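Local coordinates for protein cellulose 1,4-beta-cellobiosidase (Thermobifida fusca, PDB 4JJJ) that probably hydrolyses cellulose to cellobiose, this chain being the family 48 glycoside hydrolase domain of a longer enzyme that also carries a carbohydrate-binding module, at residues A[53-58]-A[226-231]; A[60-65]-A[237-242]; A[68-73]-A[247-252]. The protein carries 1 engineered substitution. All blocks are in the same frame, centred on the assembly; numbering follows the deposited sequence. Where two conformers were deposited one is given.

Contact 1: A[53-58]-A[226-231]; sequences FSYYLW and DARAVQ
Helices 50-67 and 223-242 run side by side in the same direction, their short segments 53-58 and 226-231 only 9° from parallel with axes 8.6 Å apart. The nearest approach falls at Ser54 and Ala229, both small, whose CA atoms lie 4.8 Å from each other; alongside, CD1 of Leu57 packs on CB of Ala229 at 3.7 Å. The rest is built around Arg228. CG anti to the backbone N (chi1 -171°) starts its chain across toward helix 50-67, and a bend at chi3 turns NE toward Tyr55. NH1 gives a nearly straight hydrogen bond of 2.9 Å to OG of Ser54, which lies close to the guanidinium plane at its edge; OG is also bonded to Glu51 O. One face of the guanidinium lies against Tyr55, with CE2 above its centre and 3.3 Å from NE, the two planes 33° apart. CD of Arg228 makes a CH-pi contact over the Tyr55 ring, displaced toward its rim, and meets CE3 of Trp58 at 4.0 Å. A water accepts from NE and donates to OH of Tyr55, a hydroxyl also bonded to Glu625. Trp420 adds a cation-pi contact. An alanine in place of Arg228 would probably cost the Tyr55 face its guanidinium and CD packing and leave Ser54 OG and the water without that partner. Glu51, the predicted proton donor, and Asn224, engineered at the predicted nucleophile position, have side chains about 4 Å from that of Arg228, whose buried positive charge is likely to influence active-site electrostatics.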
# COMPACT_ATOMS: atom_id res chain seq x y z
N PHE A 53 -8.30 0.60 -6.02
CA PHE A 53 -8.34 1.07 -7.41
C PHE A 53 -7.34 0.40 -8.33
O PHE A 53 -7.70 -0.00 -9.41
CB PHE A 53 -8.21 2.63 -7.49
CG PHE A 53 -9.47 3.38 -7.33
CD1 PHE A 53 -10.31 3.62 -8.46
CD2 PHE A 53 -9.85 3.96 -6.11
CE1 PHE A 53 -11.45 4.36 -8.33
CE2 PHE A 53 -11.05 4.63 -6.03
CZ PHE A 53 -11.78 4.92 -7.09
N SER A 54 -6.14 0.08 -7.80
CA SER A 54 -5.17 -0.63 -8.61
C SER A 54 -5.64 -2.01 -8.97
O SER A 54 -5.41 -2.51 -10.07
CB SER A 54 -3.79 -0.62 -7.97
OG SER A 54 -3.68 -1.37 -6.78
N TYR A 55 -6.35 -2.68 -8.03
CA TYR A 55 -6.92 -3.96 -8.29
C TYR A 55 -8.13 -3.91 -9.25
O TYR A 55 -8.32 -4.81 -10.04
CB TYR A 55 -7.29 -4.68 -6.98
CG TYR A 55 -6.15 -5.43 -6.37
CD1 TYR A 55 -5.92 -6.77 -6.71
CD2 TYR A 55 -5.29 -4.84 -5.44
CE1 TYR A 55 -4.88 -7.45 -6.13
CE2 TYR A 55 -4.19 -5.54 -4.88
CZ TYR A 55 -4.00 -6.82 -5.20
OH TYR A 55 -2.99 -7.58 -4.65
N TYR A 56 -8.88 -2.82 -9.20
CA TYR A 56 -10.00 -2.60 -10.12
C TYR A 56 -9.45 -2.51 -11.53
O TYR A 56 -9.94 -3.17 -12.45
CB TYR A 56 -10.75 -1.36 -9.70
CG TYR A 56 -11.96 -0.92 -10.51
CD1 TYR A 56 -12.63 -1.76 -11.40
CD2 TYR A 56 -12.40 0.42 -10.37
CE1 TYR A 56 -13.74 -1.26 -12.13
CE2 TYR A 56 -13.48 0.92 -11.10
CZ TYR A 56 -14.06 0.05 -11.98
OH TYR A 56 -15.09 0.62 -12.79
N LEU A 57 -8.36 -1.81 -11.70
CA LEU A 57 -7.65 -1.75 -13.01
C LEU A 57 -7.31 -3.16 -13.41
O LEU A 57 -7.50 -3.59 -14.58
CB LEU A 57 -6.43 -0.91 -12.98
CG LEU A 57 -6.65 0.55 -12.67
CD1 LEU A 57 -5.31 1.25 -12.56
CD2 LEU A 57 -7.52 1.25 -13.75
N TRP A 58 -6.66 -3.93 -12.50
CA TRP A 58 -6.19 -5.26 -12.81
C TRP A 58 -7.33 -6.16 -13.31
O TRP A 58 -7.20 -6.91 -14.32
CB TRP A 58 -5.50 -5.92 -11.63
CG TRP A 58 -4.48 -6.92 -11.91
CD1 TRP A 58 -4.12 -7.55 -13.09
CD2 TRP A 58 -3.55 -7.41 -10.91
NE1 TRP A 58 -3.06 -8.39 -12.88
CE2 TRP A 58 -2.70 -8.35 -11.54
CE3 TRP A 58 -3.42 -7.16 -9.53
CZ2 TRP A 58 -1.68 -9.03 -10.86
CZ3 TRP A 58 -2.38 -7.85 -8.83
CH2 TRP A 58 -1.51 -8.74 -9.50
N ASP A 226 0.30 2.60 -6.58
CA ASP A 226 0.52 3.28 -7.86
C ASP A 226 1.47 2.44 -8.72
O ASP A 226 1.24 2.34 -9.90
CB ASP A 226 1.04 4.74 -7.66
CG ASP A 226 -0.02 5.68 -7.26
OD1 ASP A 226 -0.93 5.33 -6.51
OD2 ASP A 226 0.09 6.86 -7.56
N ALA A 227 2.40 1.71 -8.14
CA ALA A 227 3.29 0.85 -8.92
C ALA A 227 2.46 -0.29 -9.49
O ALA A 227 2.66 -0.75 -10.62
CB ALA A 227 4.45 0.30 -8.06
N ARG A 228 1.56 -0.88 -8.69
CA ARG A 228 0.67 -1.93 -9.23
C ARG A 228 -0.15 -1.42 -10.43
O ARG A 228 -0.34 -2.13 -11.37
CB ARG A 228 -0.30 -2.40 -8.15
CG ARG A 228 -1.10 -3.61 -8.51
CD ARG A 228 -2.01 -4.11 -7.42
NE ARG A 228 -1.28 -4.53 -6.18
CZ ARG A 228 -1.27 -3.83 -5.02
NH1 ARG A 228 -1.90 -2.69 -4.87
NH2 ARG A 228 -0.65 -4.34 -4.00
N ALA A 229 -0.69 -0.23 -10.40
CA ALA A 229 -1.45 0.38 -11.50
C ALA A 229 -0.58 0.45 -12.78
O ALA A 229 -1.01 0.10 -13.87
CB ALA A 229 -1.91 1.72 -11.10
N VAL A 230 0.69 0.79 -12.66
CA VAL A 230 1.62 0.74 -13.77
C VAL A 230 1.86 -0.67 -14.26
O VAL A 230 1.77 -0.92 -15.43
CB VAL A 230 2.99 1.37 -13.39
CG1 VAL A 230 4.06 1.18 -14.51
CG2 VAL A 230 2.84 2.86 -13.03
N GLN A 231 2.09 -1.62 -13.38
CA GLN A 231 2.22 -2.98 -13.72
C GLN A 231 0.99 -3.53 -14.50
O GLN A 231 1.14 -4.23 -15.48
CB GLN A 231 2.40 -3.79 -12.41
CG GLN A 231 2.39 -5.25 -12.56
CD GLN A 231 2.28 -5.98 -11.24
OE1 GLN A 231 2.10 -5.36 -10.22
NE2 GLN A 231 2.45 -7.33 -11.27
O HOH W 1 -0.31 -7.04 -5.10

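Contact 2: A[60-65]-A[237-242]; sequences EAYYGR and HEWAKE. With ZN (zinc ion), chain B; ZN (zinc ion), chain R; EDO (1,2-ethanediol), chain C.
Trp239 reaches across to Ala61, Tyr62 and Arg65 between two neighbouring, nearly parallel helices of the (alpha/alpha)6 barrel, whose axes here stand 9.3 Å apart at 16°. Aromatic and apolar packing dominates. The six-membered end of the indole points into the Tyr62 ring: CH2 sits over the ring centre, 3.3 Å from CZ, with the two planes inclined at 38°. CZ3 meets CB of Ala61 at 3.8 Å, and CE3 approaches the carbonyl oxygen of the same residue. The indole is anchored from outside the pair as well, because Glu635 on helix 620-637 accepts from NE1 of Trp239 and is bonded to the hydroxyl of Tyr62, tying both rings to a third helix.

One indole face is met by a CH-pi contact from Arg65. Its chain, extended from CG to NE, crosses the indole at about a right angle and carries CD over the five-membered ring, 3.5 Å from its centroid. The guanidinium plane stands almost perpendicular to the indole, and its cation-pi attraction is at most weak.

Metal binding involves His237, whose NE2 and Glu340 bind zinc; the two modelled ions are probably alternative positions, and the detail is uncertain. At the exposed end, Arg65 and Glu242 are too far apart for a salt bridge, and a water joins them, 2.8 Å from Arg65 NH2 and 2.7 Å from Glu242 OE1.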
# COMPACT_ATOMS: atom_id res chain seq x y z
N GLU A 60 -10.23 -5.24 -14.70
CA GLU A 60 -10.67 -4.85 -16.04
C GLU A 60 -9.66 -5.08 -17.11
O GLU A 60 -10.06 -5.29 -18.26
CB GLU A 60 -11.18 -3.37 -16.01
CG GLU A 60 -12.36 -3.13 -15.06
CD GLU A 60 -13.64 -3.81 -15.36
OE1 GLU A 60 -13.65 -4.85 -16.11
OE2 GLU A 60 -14.63 -3.34 -14.77
N ALA A 61 -8.37 -5.13 -16.74
CA ALA A 61 -7.38 -5.42 -17.79
C ALA A 61 -7.52 -6.87 -18.22
O ALA A 61 -7.44 -7.24 -19.42
CB ALA A 61 -5.96 -5.09 -17.28
N TYR A 62 -7.68 -7.79 -17.27
CA TYR A 62 -7.93 -9.21 -17.59
C TYR A 62 -9.26 -9.36 -18.30
O TYR A 62 -9.36 -10.18 -19.21
CB TYR A 62 -7.89 -10.11 -16.37
CG TYR A 62 -6.52 -10.76 -16.16
CD1 TYR A 62 -5.75 -10.46 -15.07
CD2 TYR A 62 -6.07 -11.66 -17.08
CE1 TYR A 62 -4.51 -11.04 -14.87
CE2 TYR A 62 -4.81 -12.24 -16.91
CZ TYR A 62 -4.04 -11.94 -15.77
OH TYR A 62 -2.73 -12.44 -15.55
N TYR A 63 -10.26 -8.58 -17.99
CA TYR A 63 -11.47 -8.58 -18.77
C TYR A 63 -11.20 -8.22 -20.22
O TYR A 63 -11.72 -8.88 -21.14
CB TYR A 63 -12.54 -7.68 -18.15
CG TYR A 63 -13.90 -7.80 -18.88
CD1 TYR A 63 -14.69 -8.92 -18.65
CD2 TYR A 63 -14.25 -6.88 -19.83
CE1 TYR A 63 -15.92 -9.03 -19.30
CE2 TYR A 63 -15.47 -6.97 -20.51
CZ TYR A 63 -16.26 -8.05 -20.23
OH TYR A 63 -17.49 -8.29 -20.93
N GLY A 64 -10.42 -7.18 -20.48
CA GLY A 64 -9.94 -6.91 -21.84
C GLY A 64 -9.23 -8.01 -22.52
O GLY A 64 -9.43 -8.27 -23.69
N ARG A 65 -8.37 -8.70 -21.80
CA ARG A 65 -7.66 -9.84 -22.36
C ARG A 65 -8.60 -10.90 -22.85
O ARG A 65 -8.49 -11.41 -23.97
CB ARG A 65 -6.68 -10.48 -21.38
CG ARG A 65 -5.92 -11.67 -21.92
CD ARG A 65 -5.00 -12.40 -20.94
NE ARG A 65 -4.23 -13.36 -21.73
CZ ARG A 65 -4.68 -14.52 -22.14
NH1 ARG A 65 -5.80 -15.11 -21.68
NH2 ARG A 65 -3.92 -15.17 -23.01
N HIS A 237 -1.13 -3.54 -22.17
CA HIS A 237 -0.37 -3.32 -23.45
C HIS A 237 -0.11 -4.64 -24.13
O HIS A 237 -0.30 -4.86 -25.35
CB HIS A 237 1.02 -2.68 -23.21
CG HIS A 237 1.88 -2.68 -24.43
ND1 HIS A 237 2.93 -3.51 -24.58
CD2 HIS A 237 1.75 -2.01 -25.59
CE1 HIS A 237 3.44 -3.37 -25.80
NE2 HIS A 237 2.70 -2.49 -26.44
N GLU A 238 0.45 -5.54 -23.38
CA GLU A 238 0.78 -6.82 -23.94
C GLU A 238 -0.45 -7.49 -24.53
O GLU A 238 -0.39 -8.06 -25.63
CB GLU A 238 1.44 -7.77 -22.96
CG GLU A 238 2.78 -7.21 -22.40
CD GLU A 238 3.90 -7.15 -23.43
OE1 GLU A 238 4.38 -8.26 -23.80
OE2 GLU A 238 4.23 -6.03 -23.86
N TRP A 239 -1.55 -7.52 -23.76
CA TRP A 239 -2.75 -8.25 -24.15
C TRP A 239 -3.50 -7.55 -25.28
O TRP A 239 -3.97 -8.23 -26.19
CB TRP A 239 -3.65 -8.46 -22.92
CG TRP A 239 -3.01 -9.23 -21.81
CD1 TRP A 239 -2.13 -10.25 -21.90
CD2 TRP A 239 -3.31 -9.08 -20.39
NE1 TRP A 239 -1.82 -10.71 -20.66
CE2 TRP A 239 -2.55 -10.02 -19.71
CE3 TRP A 239 -4.15 -8.20 -19.65
CZ2 TRP A 239 -2.53 -10.09 -18.31
CZ3 TRP A 239 -4.17 -8.31 -18.26
CH2 TRP A 239 -3.38 -9.27 -17.63
N ALA A 240 -3.60 -6.25 -25.24
CA ALA A 240 -4.19 -5.48 -26.36
C ALA A 240 -3.31 -5.67 -27.58
O ALA A 240 -3.88 -5.83 -28.70
CB ALA A 240 -4.31 -4.07 -26.07
N LYS A 241 -1.98 -5.68 -27.45
CA LYS A 241 -1.12 -5.83 -28.64
C LYS A 241 -1.35 -7.19 -29.30
O LYS A 241 -1.44 -7.29 -30.55
CB LYS A 241 0.35 -5.59 -28.27
CG LYS A 241 1.37 -6.30 -29.16
CD LYS A 241 2.74 -5.80 -28.83
CE LYS A 241 3.20 -6.40 -27.53
NZ LYS A 241 3.76 -7.75 -27.91
N GLU A 242 -1.51 -8.25 -28.53
CA GLU A 242 -1.75 -9.58 -29.10
C GLU A 242 -3.05 -9.65 -29.91
O GLU A 242 -3.13 -10.44 -30.90
CB GLU A 242 -1.83 -10.65 -28.01
CG GLU A 242 -0.60 -10.81 -27.18
CD GLU A 242 -0.75 -11.71 -25.93
OE1 GLU A 242 -1.91 -12.06 -25.52
OE2 GLU A 242 0.34 -11.97 -25.35
ZN ZN B . 4.66 -1.90 -27.16
ZN ZN R . 3.04 -1.34 -28.30
C1 EDO C . 5.07 -12.40 -21.88
O1 EDO C . 5.65 -13.19 -22.93
C2 EDO C . 5.05 -10.94 -22.26
O2 EDO C . 3.92 -10.59 -23.09
O HOH W 2 -1.75 -13.36 -23.15
O HOH W 3 4.22 -2.58 -29.45
O HOH W 4 6.84 -2.59 -26.59

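Contact 3: A[68-73]-A[247-252]; sequences GDWKPL and NEIAGL. With NA (sodium ion), chain K.
One water gathers the polar side of this contact: it donates to Glu248 OE1 at 2.6 Å and to Gly68 O, and it accepts from Trp70 N. The residues belong to two helix-to-helix turns of the (alpha/alpha)6 barrel, one leading from helix 50-67 into helix 71-83, the other from helix 223-242 into helix 250-263. A second water bridges Gly68 O and Glu248 OE2, so both carboxylate oxygens are tied to the same carbonyl, which Lys245 also reaches. In the first turn Asp69 OD1 caps the new helix, accepting from Lys71 N at 2.9 Å from above the carboxylate plane.

Trp70 presents its edge to the glutamate. OE1 of Glu248 lies in the indole plane, 3.6 Å from CD1, with the carboxylate nearly perpendicular to the ring, while the indole NE1 is bonded to Gln243. Next to these polar groups, Ile249 places CG2 anti to the carbonyl carbon, where it packs 3.8 Å from CB of Trp70. Leu73 and Leu252 slide past each other in opposite directions, CG of Leu73 meeting CD1 of Leu252 at 4.0 Å. A sodium ion links the second turn to helix 71-83 through His74, and its bond to the backbone oxygen of Glu248 is 2.6 Å long.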
# COMPACT_ATOMS: atom_id res chain seq x y z
N GLY A 68 -11.57 -8.83 -25.39
CA GLY A 68 -11.24 -7.71 -26.26
C GLY A 68 -11.94 -6.43 -26.07
O GLY A 68 -11.76 -5.51 -26.87
N ASP A 69 -12.71 -6.25 -25.00
CA ASP A 69 -13.41 -5.02 -24.70
C ASP A 69 -12.61 -4.27 -23.65
O ASP A 69 -12.51 -4.74 -22.48
CB ASP A 69 -14.79 -5.29 -24.15
CG ASP A 69 -15.54 -4.01 -23.74
OD1 ASP A 69 -15.11 -2.90 -24.12
OD2 ASP A 69 -16.60 -4.13 -23.04
N TRP A 70 -11.98 -3.19 -24.11
CA TRP A 70 -11.19 -2.32 -23.25
C TRP A 70 -11.95 -1.16 -22.61
O TRP A 70 -11.34 -0.34 -21.88
CB TRP A 70 -9.92 -1.87 -24.01
CG TRP A 70 -9.10 -3.04 -24.41
CD1 TRP A 70 -9.09 -3.72 -25.64
CD2 TRP A 70 -8.26 -3.80 -23.57
NE1 TRP A 70 -8.26 -4.77 -25.58
CE2 TRP A 70 -7.75 -4.88 -24.31
CE3 TRP A 70 -7.87 -3.67 -22.22
CZ2 TRP A 70 -6.89 -5.80 -23.76
CZ3 TRP A 70 -6.98 -4.55 -21.71
CH2 TRP A 70 -6.50 -5.61 -22.46
N LYS A 71 -13.28 -0.99 -22.82
CA LYS A 71 -13.97 0.18 -22.25
C LYS A 71 -14.08 0.06 -20.72
O LYS A 71 -13.95 1.08 -20.03
CB LYS A 71 -15.38 0.42 -22.86
CG LYS A 71 -16.06 1.71 -22.35
CD LYS A 71 -17.42 1.96 -23.02
CE LYS A 71 -18.32 2.99 -22.36
NZ LYS A 71 -19.10 2.41 -21.21
N PRO A 72 -14.26 -1.16 -20.17
CA PRO A 72 -14.30 -1.17 -18.67
C PRO A 72 -12.96 -0.71 -18.05
O PRO A 72 -12.98 0.00 -17.02
CB PRO A 72 -14.57 -2.63 -18.33
CG PRO A 72 -15.43 -3.04 -19.51
CD PRO A 72 -14.71 -2.45 -20.68
N LEU A 73 -11.84 -1.04 -18.66
CA LEU A 73 -10.56 -0.49 -18.14
C LEU A 73 -10.53 1.03 -18.21
O LEU A 73 -10.08 1.71 -17.28
CB LEU A 73 -9.43 -1.13 -18.91
CG LEU A 73 -8.01 -0.75 -18.45
CD1 LEU A 73 -7.81 -1.12 -16.94
CD2 LEU A 73 -6.99 -1.37 -19.34
N ASN A 247 -3.86 0.11 -29.93
CA ASN A 247 -4.27 1.50 -30.11
C ASN A 247 -5.47 1.98 -29.24
O ASN A 247 -5.45 3.12 -28.89
CB ASN A 247 -4.49 1.87 -31.61
CG ASN A 247 -3.22 1.79 -32.47
OD1 ASN A 247 -2.08 1.81 -31.98
ND2 ASN A 247 -3.43 1.70 -33.78
N GLU A 248 -6.47 1.11 -28.84
CA GLU A 248 -7.58 1.43 -28.00
C GLU A 248 -7.18 1.87 -26.62
O GLU A 248 -8.00 2.38 -25.92
CB GLU A 248 -8.50 0.20 -27.82
CG GLU A 248 -9.07 -0.23 -29.17
CD GLU A 248 -10.16 -1.29 -29.10
OE1 GLU A 248 -10.68 -1.51 -28.00
OE2 GLU A 248 -10.51 -1.82 -30.19
N ILE A 249 -5.98 1.56 -26.21
CA ILE A 249 -5.57 1.90 -24.83
C ILE A 249 -4.31 2.80 -24.78
O ILE A 249 -3.73 3.03 -23.72
CB ILE A 249 -5.29 0.66 -23.97
CG1 ILE A 249 -4.28 -0.26 -24.60
CG2 ILE A 249 -6.54 -0.11 -23.71
CD1 ILE A 249 -3.80 -1.32 -23.65
N ALA A 250 -3.97 3.46 -25.88
CA ALA A 250 -2.76 4.21 -25.93
C ALA A 250 -2.81 5.43 -25.00
O ALA A 250 -1.78 5.69 -24.30
CB ALA A 250 -2.44 4.62 -27.38
N GLY A 251 -3.95 6.06 -24.82
CA GLY A 251 -4.12 7.17 -23.85
C GLY A 251 -3.90 6.70 -22.41
O GLY A 251 -3.26 7.40 -21.65
N LEU A 252 -4.39 5.50 -22.11
CA LEU A 252 -4.24 4.92 -20.74
C LEU A 252 -2.81 4.61 -20.48
O LEU A 252 -2.35 4.81 -19.34
CB LEU A 252 -5.11 3.66 -20.67
CG LEU A 252 -6.60 3.86 -20.75
CD1 LEU A 252 -7.34 2.55 -20.62
CD2 LEU A 252 -7.05 4.88 -19.70
NA NA K . -9.19 4.61 -25.51
O HOH W 5 -12.60 -2.86 -26.93
O HOH W 6 -12.26 -3.70 -29.20
O HOH W 7 -6.87 5.21 -24.33
O HOH W 8 -10.57 3.40 -26.84
O HOH W 9 -10.68 6.21 -25.38

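Contacts 1 and 2 join the same two helices, 50-67 and 223-242, at successive levels, and contact 3 joins the turns and helices that follow each of them. Contact 1 is wholly buried, about 11 Å from the centre of the chain, and its chemistry centres on a single buried charge beside the predicted catalytic residues. Contacts 2 and 3 lie farther out, at about 24 and 25 Å, and combine buried aromatic and aliphatic packing with water bridges and metal ions at their margins. Their centres are about 8 Å apart, and Trp70 of contact 3 packs on Ala61 and Gly64 of contact 2. Leu73 CD1 also reaches Leu57 O, touching contact 1.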